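Local coordinates for protein ATP12 ATPase (Paracoccus denitrificans, PDB 2R31) that probably acts as a chaperone in the assembly of the F1-ATPase, at residues T129-I137 with V150-V158. Numbering follows the deposited sequence.
Sequences TELRAPLRI and VLLKLRAEV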
# COMPACT_ATOMS: atom_id res chain seq x y z
N THR A 129 16.53 -7.53 -12.74
CA THR A 129 17.38 -6.59 -13.45
C THR A 129 17.40 -5.22 -12.83
O THR A 129 18.46 -4.61 -12.68
CB THR A 129 16.98 -6.43 -14.94
OG1 THR A 129 15.60 -6.03 -15.04
CG2 THR A 129 17.18 -7.73 -15.68
N GLU A 130 16.27 -4.67 -12.48
CA GLU A 130 16.20 -3.35 -11.87
C GLU A 130 16.73 -3.33 -10.45
O GLU A 130 17.49 -2.42 -10.03
CB GLU A 130 14.78 -2.75 -11.92
CG GLU A 130 14.84 -1.39 -11.23
CD GLU A 130 13.68 -0.44 -11.41
OE1 GLU A 130 13.12 -0.40 -12.54
OE2 GLU A 130 13.23 0.33 -10.51
N LEU A 131 16.32 -4.30 -9.65
CA LEU A 131 16.67 -4.40 -8.25
C LEU A 131 17.80 -5.34 -7.96
O LEU A 131 18.23 -5.46 -6.80
CB LEU A 131 15.46 -4.78 -7.40
CG LEU A 131 14.20 -3.94 -7.57
CD1 LEU A 131 13.10 -4.49 -6.70
CD2 LEU A 131 14.52 -2.50 -7.31
N ARG A 132 18.32 -6.04 -8.98
CA ARG A 132 19.37 -7.05 -8.80
C ARG A 132 18.90 -8.06 -7.76
O ARG A 132 19.66 -8.56 -6.92
CB ARG A 132 20.74 -6.41 -8.49
CG ARG A 132 21.17 -5.28 -9.42
CD ARG A 132 21.12 -5.69 -10.86
NE ARG A 132 22.24 -5.14 -11.66
CZ ARG A 132 22.07 -4.99 -12.98
NH1 ARG A 132 20.89 -5.35 -13.49
NH2 ARG A 132 23.05 -4.51 -13.74
N ALA A 133 17.61 -8.42 -7.80
CA ALA A 133 16.97 -9.30 -6.82
C ALA A 133 16.21 -10.41 -7.49
O ALA A 133 14.98 -10.44 -7.51
CB ALA A 133 16.08 -8.48 -5.91
N PRO A 134 16.93 -11.36 -8.10
CA PRO A 134 16.29 -12.51 -8.78
C PRO A 134 15.70 -13.47 -7.78
O PRO A 134 16.40 -14.21 -7.03
CB PRO A 134 17.46 -13.15 -9.59
CG PRO A 134 18.68 -12.80 -8.80
CD PRO A 134 18.39 -11.40 -8.31
N LEU A 135 14.37 -13.59 -7.78
CA LEU A 135 13.72 -14.58 -6.93
C LEU A 135 13.66 -15.92 -7.63
O LEU A 135 13.49 -16.02 -8.82
CB LEU A 135 12.28 -14.20 -6.62
CG LEU A 135 12.07 -13.02 -5.70
CD1 LEU A 135 10.60 -12.80 -5.45
CD2 LEU A 135 12.81 -13.24 -4.35
N ARG A 136 13.75 -16.95 -6.79
CA ARG A 136 13.50 -18.31 -7.22
C ARG A 136 12.01 -18.58 -7.13
O ARG A 136 11.33 -18.07 -6.22
CB ARG A 136 14.30 -19.26 -6.34
CG ARG A 136 15.84 -19.07 -6.40
CD ARG A 136 16.53 -19.89 -5.34
NE ARG A 136 17.99 -19.69 -5.40
CZ ARG A 136 18.79 -19.97 -4.37
NH1 ARG A 136 18.25 -20.44 -3.24
NH2 ARG A 136 20.10 -19.78 -4.48
N ILE A 137 11.53 -19.37 -8.09
CA ILE A 137 10.12 -19.81 -8.09
C ILE A 137 10.04 -21.31 -7.82
O ILE A 137 11.01 -22.04 -7.93
CB ILE A 137 9.36 -19.39 -9.36
CG1 ILE A 137 9.75 -20.33 -10.51
CG2 ILE A 137 9.56 -17.90 -9.64
CD1 ILE A 137 8.96 -20.16 -11.80
N VAL A 150 19.82 -12.19 -2.10
CA VAL A 150 18.60 -11.59 -2.67
C VAL A 150 17.71 -11.08 -1.55
O VAL A 150 17.13 -9.99 -1.62
CB VAL A 150 17.90 -12.57 -3.60
CG1 VAL A 150 16.50 -12.06 -4.01
CG2 VAL A 150 18.77 -12.82 -4.83
N LEU A 151 17.58 -11.87 -0.47
CA LEU A 151 16.79 -11.41 0.69
C LEU A 151 17.37 -10.13 1.28
O LEU A 151 16.65 -9.21 1.64
CB LEU A 151 16.69 -12.52 1.75
CG LEU A 151 15.91 -13.79 1.28
CD1 LEU A 151 15.96 -14.81 2.41
CD2 LEU A 151 14.49 -13.48 0.89
N LEU A 152 18.70 -10.05 1.37
CA LEU A 152 19.39 -8.84 1.80
C LEU A 152 19.01 -7.66 0.89
O LEU A 152 18.64 -6.56 1.34
CB LEU A 152 20.91 -9.05 1.81
CG LEU A 152 21.88 -7.94 2.13
CD1 LEU A 152 23.27 -8.50 2.45
CD2 LEU A 152 22.07 -6.94 0.98
N LYS A 153 19.16 -7.85 -0.41
CA LYS A 153 18.89 -6.75 -1.34
C LYS A 153 17.49 -6.24 -1.18
O LYS A 153 17.25 -5.02 -1.24
CB LYS A 153 19.17 -7.19 -2.77
CG LYS A 153 20.69 -7.36 -3.02
CD LYS A 153 21.18 -7.17 -4.39
CE LYS A 153 22.69 -7.22 -4.42
NZ LYS A 153 23.40 -8.05 -5.44
N LEU A 154 16.52 -7.13 -1.00
CA LEU A 154 15.12 -6.71 -0.87
C LEU A 154 14.89 -6.01 0.47
O LEU A 154 14.16 -5.01 0.53
CB LEU A 154 14.22 -7.90 -1.09
CG LEU A 154 14.16 -8.41 -2.54
CD1 LEU A 154 13.47 -9.75 -2.64
CD2 LEU A 154 13.52 -7.38 -3.48
N ARG A 155 15.51 -6.48 1.55
CA ARG A 155 15.50 -5.77 2.83
C ARG A 155 16.02 -4.36 2.66
O ARG A 155 15.44 -3.38 3.18
CB ARG A 155 16.33 -6.47 3.91
CG ARG A 155 15.65 -7.59 4.68
CD ARG A 155 14.67 -7.05 5.75
NE ARG A 155 14.26 -8.15 6.63
CZ ARG A 155 14.97 -8.58 7.66
NH1 ARG A 155 14.50 -9.61 8.37
NH2 ARG A 155 16.12 -8.02 8.02
N ALA A 156 17.16 -4.23 1.97
CA ALA A 156 17.79 -2.92 1.84
C ALA A 156 16.92 -1.98 1.02
O ALA A 156 16.85 -0.78 1.33
CB ALA A 156 19.18 -3.07 1.21
N GLU A 157 16.28 -2.48 -0.01
CA GLU A 157 15.41 -1.67 -0.83
C GLU A 157 14.30 -1.07 0.01
O GLU A 157 14.00 0.13 -0.05
CB GLU A 157 14.85 -2.50 -2.00
CG GLU A 157 14.03 -1.67 -2.95
CD GLU A 157 14.85 -0.75 -3.84
OE1 GLU A 157 16.06 -0.90 -3.96
OE2 GLU A 157 14.22 0.17 -4.43
N VAL A 158 13.63 -1.89 0.82
CA VAL A 158 12.54 -1.41 1.67
C VAL A 158 13.04 -0.42 2.73
O VAL A 158 12.42 0.61 3.00
CB VAL A 158 11.78 -2.59 2.29
CG1 VAL A 158 10.73 -2.11 3.26
CG2 VAL A 158 11.14 -3.45 1.21
O HOH W 1 21.61 -10.05 -5.83
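The loop that ends helix 110-130 packs on helix 148-159 here, with A133 resting against V150 and L154. R132, with positive phi (54°), is where the chain leaves the first helix; the two backbones come closest at A133 and V150, whose CA atoms lie 5.0 Å apart. A133 CB sits 3.7 Å from L154 CD2. Both V150 methyls lie against P134 O, CG2 the nearer at 3.5 Å; CG1, anti to the backbone N (chi1 170°), also reaches L135 CD2 at 3.9 Å, while CG2 also meets P134 CD. Shortening V150 to an alanine removes both methyls and is likely to open a gap under P134 CD and beside L135 CD2. On the exposed side K153 CD passes 3.3 Å from R132 O, and polar linkage runs through one water, which donates to R132 O at 2.7 Å and accepts from K153 NZ at 2.7 Å. At the other end L131 CD2 lies 3.9 Å from E157 CD, the side chains crossing at about a right angle; the E157 carboxylate is salt-bridged to R187. Such mainly apolar packing, water-bridged at R132 and K153, is that of a segment folding back from a helix C-terminus over the next helix in a mostly helical chain.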